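Local coordinates for protein NalD (Pseudomonas aeruginosa PAO1, PDB 5DAJ) that acts as a TetR-family repressor of the MexAB-OprM multidrug efflux pump, whose expression is induced when novobiocin binds to it, at residues Lys105-Gln114 against Leu171-Arg179. Numbering follows the deposited sequence.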
ATOM      1  N   LYS A 105       0.837 -13.296  11.063  1.00 55.39           N
ATOM      2  CA  LYS A 105       0.872 -11.868  10.702  1.00 54.75           C
ATOM      3  C   LYS A 105       0.994 -11.690   9.194  1.00 51.11           C
ATOM      4  O   LYS A 105       0.255 -10.921   8.584  1.00 56.66           O
ATOM      5  CB  LYS A 105       2.044 -11.144  11.388  1.00 64.82           C
ATOM      6  CG  LYS A 105       1.946  -9.611  11.445  1.00 72.01           C
ATOM      7  CD  LYS A 105       3.290  -8.983  11.854  1.00 74.72           C
ATOM      8  CE  LYS A 105       3.166  -7.800  12.803  1.00 73.30           C
ATOM      9  NZ  LYS A 105       2.995  -6.507  12.084  1.00 73.46           N
ATOM     10  N   ARG A 106       1.943 -12.410   8.610  1.00 49.89           N
ATOM     11  CA  ARG A 106       2.195 -12.352   7.171  1.00 43.31           C
ATOM     12  C   ARG A 106       0.921 -12.717   6.406  1.00 51.16           C
ATOM     13  O   ARG A 106       0.496 -11.960   5.539  1.00 53.48           O
ATOM     14  CB  ARG A 106       3.346 -13.278   6.770  1.00 49.08           C
ATOM     15  CG  ARG A 106       3.783 -13.157   5.313  1.00 50.95           C
ATOM     16  CD  ARG A 106       4.661 -14.322   4.898  1.00 60.91           C
ATOM     17  NE  ARG A 106       5.617 -14.701   5.949  1.00 68.93           N
ATOM     18  CZ  ARG A 106       5.792 -15.928   6.453  1.00 71.43           C
ATOM     19  NH1 ARG A 106       5.112 -16.985   6.001  1.00 75.37           N
ATOM     20  NH2 ARG A 106       6.689 -16.106   7.418  1.00 79.20           N
ATOM     21  N   ARG A 107       0.316 -13.847   6.763  1.00 43.21           N
ATOM     22  CA  ARG A 107      -0.902 -14.334   6.096  1.00 45.17           C
ATOM     23  C   ARG A 107      -2.054 -13.314   6.150  1.00 43.08           C
ATOM     24  O   ARG A 107      -2.642 -12.973   5.120  1.00 42.02           O
ATOM     25  CB  ARG A 107      -1.359 -15.677   6.684  1.00 47.29           C
ATOM     26  CG  ARG A 107      -0.428 -16.844   6.360  1.00 50.82           C
ATOM     27  CD  ARG A 107      -0.753 -18.111   7.158  1.00 49.06           C
ATOM     28  NE  ARG A 107      -2.145 -18.540   7.011  1.00 49.16           N
ATOM     29  CZ  ARG A 107      -2.631 -19.328   6.047  1.00 50.81           C
ATOM     30  NH1 ARG A 107      -1.855 -19.833   5.095  1.00 45.59           N
ATOM     31  NH2 ARG A 107      -3.927 -19.622   6.031  1.00 59.11           N
ATOM     32  N   ILE A 108      -2.336 -12.816   7.347  1.00 40.79           N
ATOM     33  CA  ILE A 108      -3.436 -11.877   7.562  1.00 44.60           C
ATOM     34  C   ILE A 108      -3.194 -10.524   6.874  1.00 46.99           C
ATOM     35  O   ILE A 108      -4.121  -9.944   6.305  1.00 50.82           O
ATOM     36  CB  ILE A 108      -3.728 -11.682   9.068  1.00 45.39           C
ATOM     37  CG1 ILE A 108      -4.378 -12.956   9.628  1.00 46.21           C
ATOM     38  CG2 ILE A 108      -4.653 -10.492   9.304  1.00 42.75           C
ATOM     39  CD1 ILE A 108      -4.440 -13.027  11.137  1.00 47.26           C
ATOM     40  N   LEU A 109      -1.967 -10.019   6.937  1.00 47.90           N
ATOM     41  CA  LEU A 109      -1.636  -8.750   6.271  1.00 47.56           C
ATOM     42  C   LEU A 109      -1.641  -8.873   4.754  1.00 47.82           C
ATOM     43  O   LEU A 109      -2.002  -7.912   4.069  1.00 49.46           O
ATOM     44  CB  LEU A 109      -0.302  -8.176   6.743  1.00 46.99           C
ATOM     45  CG  LEU A 109      -0.299  -7.629   8.165  1.00 49.23           C
ATOM     46  CD1 LEU A 109       1.092  -7.129   8.480  1.00 56.91           C
ATOM     47  CD2 LEU A 109      -1.293  -6.505   8.382  1.00 50.85           C
ATOM     48  N   THR A 110      -1.274 -10.043   4.232  1.00 43.76           N
ATOM     49  CA  THR A 110      -1.387 -10.302   2.783  1.00 45.64           C
ATOM     50  C   THR A 110      -2.863 -10.252   2.395  1.00 46.46           C
ATOM     51  O   THR A 110      -3.206  -9.735   1.333  1.00 45.63           O
ATOM     52  CB  THR A 110      -0.789 -11.712   2.363  1.00 46.06           C
ATOM     53  OG1 THR A 110       0.565 -11.861   2.789  1.00 52.67           O
ATOM     54  CG2 THR A 110      -0.784 -12.009   0.872  1.00 45.70           C
ATOM     55  N   ILE A 111      -3.739 -10.752   3.262  1.00 48.02           N
ATOM     56  CA  ILE A 111      -5.183 -10.629   3.006  1.00 50.53           C
ATOM     57  C   ILE A 111      -5.595  -9.154   2.947  1.00 49.74           C
ATOM     58  O   ILE A 111      -6.244  -8.715   1.992  1.00 52.23           O
ATOM     59  CB  ILE A 111      -6.042 -11.339   4.071  1.00 47.49           C
ATOM     60  CG1 ILE A 111      -5.882 -12.849   3.966  1.00 47.86           C
ATOM     61  CG2 ILE A 111      -7.503 -10.972   3.894  1.00 47.30           C
ATOM     62  CD1 ILE A 111      -6.370 -13.592   5.187  1.00 46.87           C
ATOM     63  N   LEU A 112      -5.205  -8.414   3.981  1.00 47.72           N
ATOM     64  CA  LEU A 112      -5.543  -6.994   4.121  1.00 46.02           C
ATOM     65  C   LEU A 112      -5.145  -6.140   2.915  1.00 50.66           C
ATOM     66  O   LEU A 112      -5.923  -5.323   2.426  1.00 56.71           O
ATOM     67  CB  LEU A 112      -4.888  -6.407   5.369  1.00 42.49           C
ATOM     68  CG  LEU A 112      -5.001  -4.890   5.525  1.00 45.93           C
ATOM     69  CD1 LEU A 112      -6.459  -4.482   5.589  1.00 48.52           C
ATOM     70  CD2 LEU A 112      -4.256  -4.405   6.760  1.00 48.05           C
HETATM   71  N   MSE A 113      -3.936  -6.345   2.435  1.00 50.50           N
HETATM   72  CA  MSE A 113      -3.374  -5.474   1.400  1.00 50.95           C
HETATM   73  C   MSE A 113      -3.443  -6.014   0.009  1.00 49.34           C
HETATM   74  O   MSE A 113      -3.214  -5.287  -0.952  1.00 44.60           O
HETATM   75  CB  MSE A 113      -1.926  -5.236   1.751  1.00 56.89           C
HETATM   76  CG  MSE A 113      -1.876  -4.632   3.148  1.00 69.70           C
HETATM   77 SE   MSE A 113      -0.083  -3.962   3.498  1.00 85.08          SE
HETATM   78  CE  MSE A 113      -0.460  -3.213   5.287  1.00 58.04           C
ATOM     79  N   GLN A 114      -3.832  -7.270  -0.114  1.00 52.29           N
ATOM     80  CA  GLN A 114      -3.768  -7.982  -1.389  1.00 63.81           C
ATOM     81  C   GLN A 114      -5.006  -8.776  -1.804  1.00 61.81           C
ATOM     82  O   GLN A 114      -5.259  -8.948  -3.011  1.00 56.62           O
ATOM     83  CB  GLN A 114      -2.601  -8.939  -1.328  1.00 65.67           C
ATOM     84  CG  GLN A 114      -1.915  -9.162  -2.648  1.00 69.71           C
ATOM     85  CD  GLN A 114      -0.678  -8.333  -2.749  1.00 67.93           C
ATOM     86  OE1 GLN A 114       0.164  -8.339  -1.834  1.00 81.47           O
ATOM     87  NE2 GLN A 114      -0.561  -7.586  -3.847  1.00 39.01           N
ATOM     88  N   LEU A 171       4.393   1.480   5.638  1.00 39.51           N
ATOM     89  CA  LEU A 171       3.263   0.926   4.902  1.00 36.51           C
ATOM     90  C   LEU A 171       3.688   0.433   3.529  1.00 37.21           C
ATOM     91  O   LEU A 171       3.282  -0.644   3.100  1.00 36.67           O
ATOM     92  CB  LEU A 171       2.165   1.972   4.743  1.00 35.52           C
ATOM     93  CG  LEU A 171       0.928   1.566   3.950  1.00 37.77           C
ATOM     94  CD1 LEU A 171       0.202   0.398   4.596  1.00 37.50           C
ATOM     95  CD2 LEU A 171      -0.003   2.754   3.816  1.00 41.02           C
ATOM     96  N   GLY A 172       4.495   1.242   2.850  1.00 37.75           N
ATOM     97  CA  GLY A 172       5.002   0.917   1.524  1.00 40.11           C
ATOM     98  C   GLY A 172       5.881  -0.320   1.502  1.00 42.18           C
ATOM     99  O   GLY A 172       5.756  -1.158   0.615  1.00 43.71           O
ATOM    100  N   LEU A 173       6.760  -0.437   2.489  1.00 41.89           N
ATOM    101  CA  LEU A 173       7.619  -1.614   2.622  1.00 42.61           C
ATOM    102  C   LEU A 173       6.805  -2.897   2.798  1.00 41.56           C
ATOM    103  O   LEU A 173       7.075  -3.901   2.141  1.00 41.51           O
ATOM    104  CB  LEU A 173       8.590  -1.458   3.794  1.00 43.55           C
ATOM    105  CG  LEU A 173       9.691  -0.418   3.610  1.00 42.36           C
ATOM    106  CD1 LEU A 173      10.413  -0.216   4.928  1.00 43.43           C
ATOM    107  CD2 LEU A 173      10.670  -0.827   2.527  1.00 42.74           C
ATOM    108  N   PHE A 174       5.820  -2.838   3.689  1.00 40.42           N
ATOM    109  CA  PHE A 174       4.866  -3.940   3.895  1.00 42.07           C
ATOM    110  C   PHE A 174       4.173  -4.286   2.585  1.00 42.91           C
ATOM    111  O   PHE A 174       4.135  -5.440   2.176  1.00 46.41           O
ATOM    112  CB  PHE A 174       3.807  -3.577   4.941  1.00 41.37           C
ATOM    113  CG  PHE A 174       4.229  -3.847   6.359  1.00 45.00           C
ATOM    114  CD1 PHE A 174       5.411  -3.337   6.852  1.00 47.62           C
ATOM    115  CD2 PHE A 174       3.416  -4.593   7.210  1.00 50.12           C
ATOM    116  CE1 PHE A 174       5.792  -3.584   8.161  1.00 52.85           C
ATOM    117  CE2 PHE A 174       3.786  -4.845   8.523  1.00 52.79           C
ATOM    118  CZ  PHE A 174       4.977  -4.334   9.001  1.00 51.96           C
ATOM    119  N   ASN A 175       3.668  -3.264   1.916  1.00 40.71           N
ATOM    120  CA  ASN A 175       2.922  -3.443   0.674  1.00 44.65           C
ATOM    121  C   ASN A 175       3.777  -4.062  -0.433  1.00 46.95           C
ATOM    122  O   ASN A 175       3.376  -5.044  -1.058  1.00 41.60           O
ATOM    123  CB  ASN A 175       2.354  -2.111   0.182  1.00 48.08           C
ATOM    124  CG  ASN A 175       1.027  -2.273  -0.500  1.00 53.61           C
ATOM    125  OD1 ASN A 175       0.966  -2.499  -1.708  1.00 66.89           O
ATOM    126  ND2 ASN A 175      -0.051  -2.165   0.268  1.00 55.64           N
ATOM    127  N   ASP A 176       4.949  -3.465  -0.662  1.00 40.90           N
ATOM    128  CA  ASP A 176       5.907  -3.956  -1.666  1.00 41.44           C
ATOM    129  C   ASP A 176       6.291  -5.400  -1.395  1.00 42.28           C
ATOM    130  O   ASP A 176       6.213  -6.244  -2.289  1.00 47.88           O
ATOM    131  CB  ASP A 176       7.183  -3.093  -1.721  1.00 42.90           C
ATOM    132  CG  ASP A 176       7.194  -2.095  -2.873  1.00 45.94           C
ATOM    133  OD1 ASP A 176       6.412  -2.236  -3.830  1.00 45.26           O
ATOM    134  OD2 ASP A 176       8.015  -1.154  -2.830  1.00 46.69           O
ATOM    135  N   TRP A 177       6.710  -5.681  -0.166  1.00 42.39           N
ATOM    136  CA  TRP A 177       7.242  -7.006   0.165  1.00 44.16           C
ATOM    137  C   TRP A 177       6.185  -8.094   0.072  1.00 46.42           C
ATOM    138  O   TRP A 177       6.446  -9.166  -0.458  1.00 49.04           O
ATOM    139  CB  TRP A 177       7.875  -7.054   1.553  1.00 44.35           C
ATOM    140  CG  TRP A 177       8.625  -8.326   1.741  1.00 44.66           C
ATOM    141  CD1 TRP A 177       9.872  -8.606   1.275  1.00 48.70           C
ATOM    142  CD2 TRP A 177       8.166  -9.503   2.395  1.00 45.05           C
ATOM    143  NE1 TRP A 177      10.226  -9.882   1.613  1.00 52.69           N
ATOM    144  CE2 TRP A 177       9.196 -10.458   2.302  1.00 50.26           C
ATOM    145  CE3 TRP A 177       6.989  -9.846   3.060  1.00 49.84           C
ATOM    146  CZ2 TRP A 177       9.087 -11.740   2.852  1.00 53.85           C
ATOM    147  CZ3 TRP A 177       6.879 -11.124   3.608  1.00 52.72           C
ATOM    148  CH2 TRP A 177       7.924 -12.052   3.500  1.00 51.71           C
ATOM    149  N   LEU A 178       4.998  -7.810   0.596  1.00 44.03           N
ATOM    150  CA  LEU A 178       3.878  -8.755   0.531  1.00 42.83           C
ATOM    151  C   LEU A 178       3.400  -8.997  -0.904  1.00 44.26           C
ATOM    152  O   LEU A 178       2.996 -10.103  -1.242  1.00 49.30           O
ATOM    153  CB  LEU A 178       2.719  -8.271   1.381  1.00 42.24           C
ATOM    154  CG  LEU A 178       2.969  -8.246   2.889  1.00 41.60           C
ATOM    155  CD1 LEU A 178       1.918  -7.408   3.609  1.00 41.24           C
ATOM    156  CD2 LEU A 178       3.023  -9.650   3.457  1.00 41.24           C
ATOM    157  N   ARG A 179       3.469  -7.967  -1.744  1.00 48.51           N
ATOM    158  CA  ARG A 179       3.185  -8.091  -3.191  1.00 47.11           C
ATOM    159  C   ARG A 179       4.260  -8.945  -3.886  1.00 50.99           C
ATOM    160  O   ARG A 179       3.943  -9.822  -4.672  1.00 52.57           O
ATOM    161  CB  ARG A 179       3.098  -6.710  -3.852  1.00 46.80           C
ATOM    162  CG  ARG A 179       2.764  -6.720  -5.348  1.00 45.53           C
ATOM    163  CD  ARG A 179       2.810  -5.335  -5.979  1.00 49.17           C
ATOM    164  NE  ARG A 179       4.015  -4.597  -5.581  1.00 54.62           N
ATOM    165  CZ  ARG A 179       5.234  -4.786  -6.090  1.00 56.74           C
ATOM    166  NH1 ARG A 179       5.460  -5.675  -7.055  1.00 64.23           N
ATOM    167  NH2 ARG A 179       6.243  -4.072  -5.631  1.00 61.48           N
TER
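Thr110 and Leu178 mark the place where segments 105-114 and 171-179, on helices 103-114 and 159-179, come together almost at right angles: their axes approach to 10.0 Å with N-to-C directions 99° apart. The CA atoms of Thr110 and Leu178 lie 5.9 Å from each other. So steep a crossing confines the contact to a compact patch, filled by knobs-into-holes packing in both directions. Leu178 enters the hole formed by Leu109, Thr110, Met113 and Gln114. Its CD1 branch rests on Leu109 CB, while CD2 reaches 3.4 Å from Thr110 OG1. That hydroxyl is already engaged within its own helix: with OG1 beside the backbone N (chi1 -55°), it donates to Arg106 O over 2.8 Å, arriving from above the carbonyl plane, and the same oxygen also accepts from Thr110 N. Reciprocally, selenomethionine Met113 inserts among Leu171, Phe174, Asn175 and Leu178. Its chain, extended beyond CG, carries CE to 3.7 Å from Leu171 CD1 and leaves SE near Asn175 ND2. Leu109 CD1 meets the Phe174 ring at its edge, in plane, 3.5 Å from Phe174 CE2. Farther along, Arg106 CG touches the edge of Trp177, while the Arg106 guanidinium hydrogen-bonds the carbonyls of Leu99 and Leu100. Gln114 lies against the backbone and first methylenes of Arg179, whose guanidinium leads away to a salt bridge with Asp176; Asp176 hydrogen-bonds His167, and Arg179 Asn130, of the second subunit. Ile108 and Ile111 face helices 6-26 and 54-63 of the N-terminal, DNA-binding region. Helix 103-114 thus joins that region to a helix at the dimer interface through predominantly apolar, interlocking side chains, with the polar groups of Thr110 and Arg106 tied to backbone carbonyls rather than across the crossing.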